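Local coordinates for protein putative phosphinothricin n-acetyltransferase (Acinetobacter baylyi, PDB 2JLM) that probably transfers the acetyl group of acetyl-CoA to the amino group of L-methionine sulfoximine and L-methionine sulfone, as a GNAT-family N-acetyltransferase, at residues 15-20 with 55-60; 96-101 with 105-110. All blocks are in the same frame, centred on the assembly; numbering follows the deposited sequence.

Contact 1: 15-20 with 55-60; sequences CTEDQH and TKRQNN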
loop_
_atom_site.group_PDB
_atom_site.type_symbol
_atom_site.label_atom_id
_atom_site.label_comp_id
_atom_site.label_asym_id
_atom_site.label_seq_id
_atom_site.Cartn_x
_atom_site.Cartn_y
_atom_site.Cartn_z
ATOM N N CYS D 15 -6.066 13.693 -4.710
ATOM C CA CYS D 15 -6.806 13.637 -5.962
ATOM C C CYS D 15 -6.994 12.214 -6.487
ATOM O O CYS D 15 -6.089 11.382 -6.410
ATOM C CB CYS D 15 -6.158 14.522 -7.018
ATOM S SG CYS D 15 -6.227 16.246 -6.569
ATOM N N THR D 16 -8.193 11.954 -7.004
ATOM C CA THR D 16 -8.540 10.669 -7.595
ATOM C C THR D 16 -9.048 10.917 -9.007
ATOM O O THR D 16 -9.513 12.019 -9.317
ATOM C CB THR D 16 -9.648 9.949 -6.790
ATOM O OG1 THR D 16 -10.934 10.447 -7.180
ATOM C CG2 THR D 16 -9.457 10.157 -5.290
ATOM N N GLU D 17 -8.962 9.899 -9.860
ATOM C CA GLU D 17 -9.414 10.029 -11.243
ATOM C C GLU D 17 -10.924 10.272 -11.303
ATOM O O GLU D 17 -11.412 11.075 -12.106
ATOM C CB GLU D 17 -9.038 8.789 -12.055
ATOM C CG GLU D 17 -9.325 8.934 -13.537
ATOM C CD GLU D 17 -9.059 7.665 -14.322
ATOM O OE1 GLU D 17 -9.319 7.666 -15.545
ATOM O OE2 GLU D 17 -8.589 6.672 -13.725
ATOM N N ASP D 18 -11.659 9.579 -10.439
ATOM C CA ASP D 18 -13.104 9.745 -10.383
ATOM C C ASP D 18 -13.500 11.188 -10.048
ATOM O O ASP D 18 -14.303 11.796 -10.750
ATOM C CB ASP D 18 -13.729 8.761 -9.385
ATOM C CG ASP D 18 -13.239 8.975 -7.963
ATOM N N GLN D 19 -12.915 11.744 -8.992
ATOM C CA GLN D 19 -13.329 13.055 -8.496
ATOM C C GLN D 19 -12.705 14.248 -9.220
ATOM O O GLN D 19 -13.283 15.335 -9.233
ATOM C CB GLN D 19 -13.035 13.183 -6.995
ATOM C CG GLN D 19 -13.825 12.248 -6.096
ATOM C CD GLN D 19 -13.606 12.545 -4.624
ATOM N N HIS D 20 -11.531 14.061 -9.816
ATOM C CA HIS D 20 -10.734 15.218 -10.224
ATOM C C HIS D 20 -10.243 15.254 -11.673
ATOM O O HIS D 20 -9.659 16.251 -12.099
ATOM C CB HIS D 20 -9.560 15.381 -9.262
ATOM C CG HIS D 20 -9.974 15.531 -7.833
ATOM N ND1 HIS D 20 -9.834 14.521 -6.906
ATOM C CD2 HIS D 20 -10.530 16.576 -7.169
ATOM C CE1 HIS D 20 -10.280 14.936 -5.732
ATOM N NE2 HIS D 20 -10.706 16.180 -5.866
ATOM N N THR D 55 -0.642 5.761 -14.640
ATOM C CA THR D 55 0.782 5.824 -14.321
ATOM C C THR D 55 1.012 6.165 -12.852
ATOM O O THR D 55 1.816 5.526 -12.165
ATOM C CB THR D 55 1.506 6.846 -15.223
ATOM O OG1 THR D 55 1.457 6.396 -16.584
ATOM C CG2 THR D 55 2.971 7.021 -14.796
ATOM N N LYS D 56 0.290 7.162 -12.358
ATOM C CA LYS D 56 0.519 7.617 -10.992
ATOM C C LYS D 56 0.045 6.608 -9.961
ATOM O O LYS D 56 0.671 6.460 -8.908
ATOM C CB LYS D 56 -0.059 9.021 -10.772
ATOM C CG LYS D 56 0.936 10.102 -11.212
ATOM C CD LYS D 56 0.272 11.352 -11.722
ATOM C CE LYS D 56 1.274 12.199 -12.496
ATOM N NZ LYS D 56 2.595 12.247 -11.810
ATOM N N ARG D 57 -1.040 5.901 -10.283
ATOM C CA ARG D 57 -1.564 4.830 -9.432
ATOM C C ARG D 57 -0.581 3.674 -9.351
ATOM O O ARG D 57 -0.133 3.299 -8.268
ATOM C CB ARG D 57 -2.895 4.297 -9.975
ATOM C CG ARG D 57 -4.130 5.002 -9.453
ATOM C CD ARG D 57 -5.399 4.229 -9.820
ATOM N NE ARG D 57 -5.587 4.113 -11.265
ATOM C CZ ARG D 57 -6.296 4.967 -12.001
ATOM N NH1 ARG D 57 -6.888 6.007 -11.428
ATOM N NH2 ARG D 57 -6.411 4.783 -13.312
ATOM N N GLN D 58 -0.269 3.100 -10.508
ATOM C CA GLN D 58 0.684 2.001 -10.596
ATOM C C GLN D 58 1.941 2.305 -9.787
ATOM O O GLN D 58 2.452 1.442 -9.074
ATOM C CB GLN D 58 1.039 1.730 -12.065
ATOM C CG GLN D 58 2.345 0.972 -12.287
ATOM C CD GLN D 58 2.170 -0.539 -12.336
ATOM O OE1 GLN D 58 1.311 -1.106 -11.656
ATOM N NE2 GLN D 58 2.995 -1.200 -13.143
ATOM N N ASN D 59 2.420 3.544 -9.872
ATOM C CA ASN D 59 3.698 3.899 -9.270
ATOM C C ASN D 59 3.610 4.479 -7.871
ATOM O O ASN D 59 4.635 4.812 -7.264
ATOM C CB ASN D 59 4.438 4.881 -10.166
ATOM C CG ASN D 59 4.970 4.232 -11.410
ATOM O OD1 ASN D 59 5.851 3.376 -11.343
ATOM N ND2 ASN D 59 4.443 4.635 -12.559
ATOM N N ASN D 60 2.395 4.621 -7.362
ATOM C CA ASN D 60 2.228 5.178 -6.032
ATOM C C ASN D 60 2.763 6.618 -6.018
ATOM O O ASN D 60 3.337 7.077 -5.034
ATOM C CB ASN D 60 2.962 4.301 -5.011
ATOM C CG ASN D 60 2.577 4.610 -3.580
ATOM O OD1 ASN D 60 1.396 4.607 -3.227
ATOM N ND2 ASN D 60 3.576 4.866 -2.743
#
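Glu17 and Arg57 carry this contact by themselves, joined by a salt bridge between two helices. Arg57 presents the end of its guanidinium, and both terminal nitrogens converge on a single carboxylate oxygen: NH1 and NH2 of Arg57 each lie 2.9 Å from Glu17 OE2. Because both N-H groups belong to one rigid guanidinium and aim at one atom, the bonds are bent, with N-H...O angles of about 140°. NH2 meets OE2 on the syn side and NH1 on the anti side. The two flat groups are nearly coplanar, their planes 15° apart, although the side chains that bear them cross at about a right angle. Glu17 stands fully extended, CG trans to the backbone N (chi1 -173°), which carries the carboxylate out from the first turn of its helix. The guanidinium also sits beside the root of the glutamate, with Arg57 NH1 3.6 Å from Glu17 CB.

Just before Glu17, Thr16 occupies the N-cap, and its backbone N donates to His20 ND1 at 3.0 Å in the plane of the imidazole. Arg57 lies in the last turn before a Schellman motif at Asn60. The bridge thus ties the start of helix 17-34 to the C-terminal end of helix 46-58 at the protein surface; Glu17 also packs on Ala50 and Phe53 of the latter helix, while Cys15 pairs through its backbone with Ile63 of strand 63-68.

Contact 2: 96-101 with 105-110; sequences VYIHKD and LGLSKH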
loop_
_atom_site.group_PDB
_atom_site.type_symbol
_atom_site.label_atom_id
_atom_site.label_comp_id
_atom_site.label_asym_id
_atom_site.label_seq_id
_atom_site.Cartn_x
_atom_site.Cartn_y
_atom_site.Cartn_z
ATOM N N VAL D 96 3.598 21.442 -10.176
ATOM C CA VAL D 96 2.511 22.055 -9.441
ATOM C C VAL D 96 1.783 23.028 -10.363
ATOM O O VAL D 96 2.403 23.876 -11.002
ATOM C CB VAL D 96 3.023 22.745 -8.162
ATOM C CG1 VAL D 96 4.200 23.659 -8.472
ATOM C CG2 VAL D 96 1.890 23.513 -7.464
ATOM N N TYR D 97 0.469 22.870 -10.469
ATOM C CA TYR D 97 -0.340 23.734 -11.325
ATOM C C TYR D 97 -1.439 24.402 -10.525
ATOM O O TYR D 97 -2.158 23.745 -9.776
ATOM C CB TYR D 97 -0.956 22.933 -12.467
ATOM C CG TYR D 97 0.062 22.218 -13.316
ATOM C CD1 TYR D 97 0.415 20.908 -13.037
ATOM C CD2 TYR D 97 0.673 22.852 -14.400
ATOM C CE1 TYR D 97 1.347 20.238 -13.804
ATOM C CE2 TYR D 97 1.616 22.182 -15.178
ATOM C CZ TYR D 97 1.947 20.872 -14.869
ATOM O OH TYR D 97 2.869 20.177 -15.621
ATOM N N ILE D 98 -1.559 25.712 -10.676
ATOM C CA ILE D 98 -2.592 26.451 -9.973
ATOM C C ILE D 98 -3.643 26.906 -10.949
ATOM O O ILE D 98 -3.318 27.356 -12.052
ATOM C CB ILE D 98 -2.038 27.677 -9.238
ATOM C CG1 ILE D 98 -0.989 27.240 -8.220
ATOM C CG2 ILE D 98 -3.167 28.399 -8.522
ATOM C CD1 ILE D 98 -1.382 25.959 -7.477
ATOM N N HIS D 99 -4.905 26.782 -10.544
ATOM C CA HIS D 99 -6.027 27.190 -11.382
ATOM C C HIS D 99 -5.897 28.671 -11.738
ATOM O O HIS D 99 -5.423 29.462 -10.924
ATOM C CB HIS D 99 -7.341 26.927 -10.665
ATOM C CG HIS D 99 -8.540 27.358 -11.443
ATOM N ND1 HIS D 99 -8.883 28.683 -11.610
ATOM C CD2 HIS D 99 -9.479 26.638 -12.104
ATOM C CE1 HIS D 99 -9.979 28.763 -12.345
ATOM N NE2 HIS D 99 -10.360 27.535 -12.654
ATOM N N LYS D 100 -6.324 29.033 -12.950
ATOM C CA LYS D 100 -6.126 30.379 -13.507
ATOM C C LYS D 100 -6.707 31.513 -12.652
ATOM O O LYS D 100 -6.162 32.617 -12.621
ATOM C CB LYS D 100 -6.669 30.453 -14.939
ATOM C CG LYS D 100 -8.112 29.985 -15.082
ATOM C CD LYS D 100 -8.493 29.764 -16.541
ATOM N N ASP D 101 -7.796 31.238 -11.945
ATOM C CA ASP D 101 -8.427 32.255 -11.109
ATOM C C ASP D 101 -7.772 32.390 -9.743
ATOM O O ASP D 101 -8.000 33.370 -9.036
ATOM C CB ASP D 101 -9.923 31.966 -10.938
ATOM C CG ASP D 101 -10.681 32.023 -12.253
ATOM O OD1 ASP D 101 -10.328 32.868 -13.103
ATOM O OD2 ASP D 101 -11.626 31.224 -12.438
ATOM N N LEU D 105 -1.940 33.700 -4.946
ATOM C CA LEU D 105 -2.458 33.580 -3.581
ATOM C C LEU D 105 -1.586 32.758 -2.631
ATOM O O LEU D 105 -1.918 32.622 -1.454
ATOM C CB LEU D 105 -3.863 32.975 -3.611
ATOM C CG LEU D 105 -4.881 33.732 -4.465
ATOM C CD1 LEU D 105 -6.215 32.989 -4.496
ATOM C CD2 LEU D 105 -5.045 35.161 -3.949
ATOM N N GLY D 106 -0.493 32.190 -3.136
ATOM C CA GLY D 106 0.392 31.386 -2.303
ATOM C C GLY D 106 -0.019 29.924 -2.255
ATOM O O GLY D 106 0.424 29.147 -1.400
ATOM N N LEU D 107 -0.882 29.538 -3.180
ATOM C CA LEU D 107 -1.283 28.147 -3.285
ATOM C C LEU D 107 -0.102 27.223 -3.657
ATOM O O LEU D 107 0.026 26.123 -3.114
ATOM C CB LEU D 107 -2.442 28.006 -4.276
ATOM C CG LEU D 107 -3.788 28.353 -3.630
ATOM C CD1 LEU D 107 -4.948 28.189 -4.605
ATOM C CD2 LEU D 107 -3.999 27.491 -2.406
ATOM N N SER D 108 0.758 27.683 -4.565
ATOM C CA SER D 108 1.895 26.898 -5.041
ATOM C C SER D 108 2.768 26.499 -3.891
ATOM O O SER D 108 3.278 25.387 -3.839
ATOM C CB SER D 108 2.754 27.715 -6.020
ATOM O OG SER D 108 2.173 27.697 -7.307
ATOM N N LYS D 109 2.953 27.434 -2.974
ATOM C CA LYS D 109 3.861 27.228 -1.874
ATOM C C LYS D 109 3.274 26.204 -0.901
ATOM O O LYS D 109 3.976 25.302 -0.452
ATOM C CB LYS D 109 4.176 28.572 -1.198
ATOM C CG LYS D 109 5.263 28.501 -0.128
ATOM C CD LYS D 109 5.382 29.814 0.636
ATOM N N HIS D 110 1.982 26.336 -0.595
ATOM C CA HIS D 110 1.284 25.375 0.262
ATOM C C HIS D 110 1.356 23.959 -0.304
ATOM O O HIS D 110 1.694 23.015 0.402
ATOM C CB HIS D 110 -0.199 25.747 0.405
ATOM C CG HIS D 110 -0.434 27.016 1.154
ATOM N ND1 HIS D 110 0.055 27.226 2.424
ATOM C CD2 HIS D 110 -1.118 28.136 0.822
ATOM C CE1 HIS D 110 -0.311 28.424 2.839
ATOM N NE2 HIS D 110 -1.024 28.996 1.886
#
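Ile98 reaches helix 107-121 through a CG1 branch trans to its carbonyl carbon (chi1 -60°), and Ser108 turns OG the same way about its own first torsion (chi1 -81°). The two groups meet at 3.3 Å between Ile98 CG1 and Ser108 OG, a close approach of a methylene to a hydroxyl. Beyond CG1, the isoleucine brings CD1 to Leu107, where it touches CB at 3.9 Å; the two side chains approach at a slant. CD1 also lies 4.0 Å from Ser108 OG, so the end of the isoleucine rests against the first two residues of helix 107-121, Leu107 and Ser108.

Val96, two residues earlier on the strand, points the same way as Ile98 and adds a looser contact, its CG2 4.2 Å from Ser108 CA. Tyr97 between them faces the other side of the sheet and packs against helix 17-34. The Ser108 hydroxyl therefore sits in the middle of the contact, between the valine and isoleucine side chains and the helix. Ser108 also touches Leu141 of helix 136-144, and Leu107 packs on Leu74 of strand 73-81.

Beyond the strand, His99 ND1 accepts from Asp101 N at 2.8 Å, a nearly straight bond (166°) that closes a local turn. Gly106, with positive phi, is the N-cap of the helix. A second subunit approaches here: Leu105 O accepts a hydrogen bond from Thr7 OG1 of that subunit. Strand 91-98, helix 107-121 and strand 126-132 form a beta-alpha-beta unit, the GNAT core element whose strand-to-helix loop in relatives receives the acetyl-CoA pyrophosphate.

Contact 1 closes before contact 2 opens, so the two follow in series along the chain. Their centres are 20 Å apart and their nearest atoms about 8 Å apart, without touching. The same mixed sheet connects them: contact 1 lies where strand 7-14 leads into helix 17-34, and contact 2 where strand 91-98 leads toward helix 107-121. Helix 17-34 belongs to contact 1 and farther along also covers Tyr97, on the face of strand 91-98 turned away from helix 107-121. Contact 1 therefore joins two helices by charge at the surface, whereas contact 2 packs the start of a helix against a central strand of the sheet in a partly buried contact.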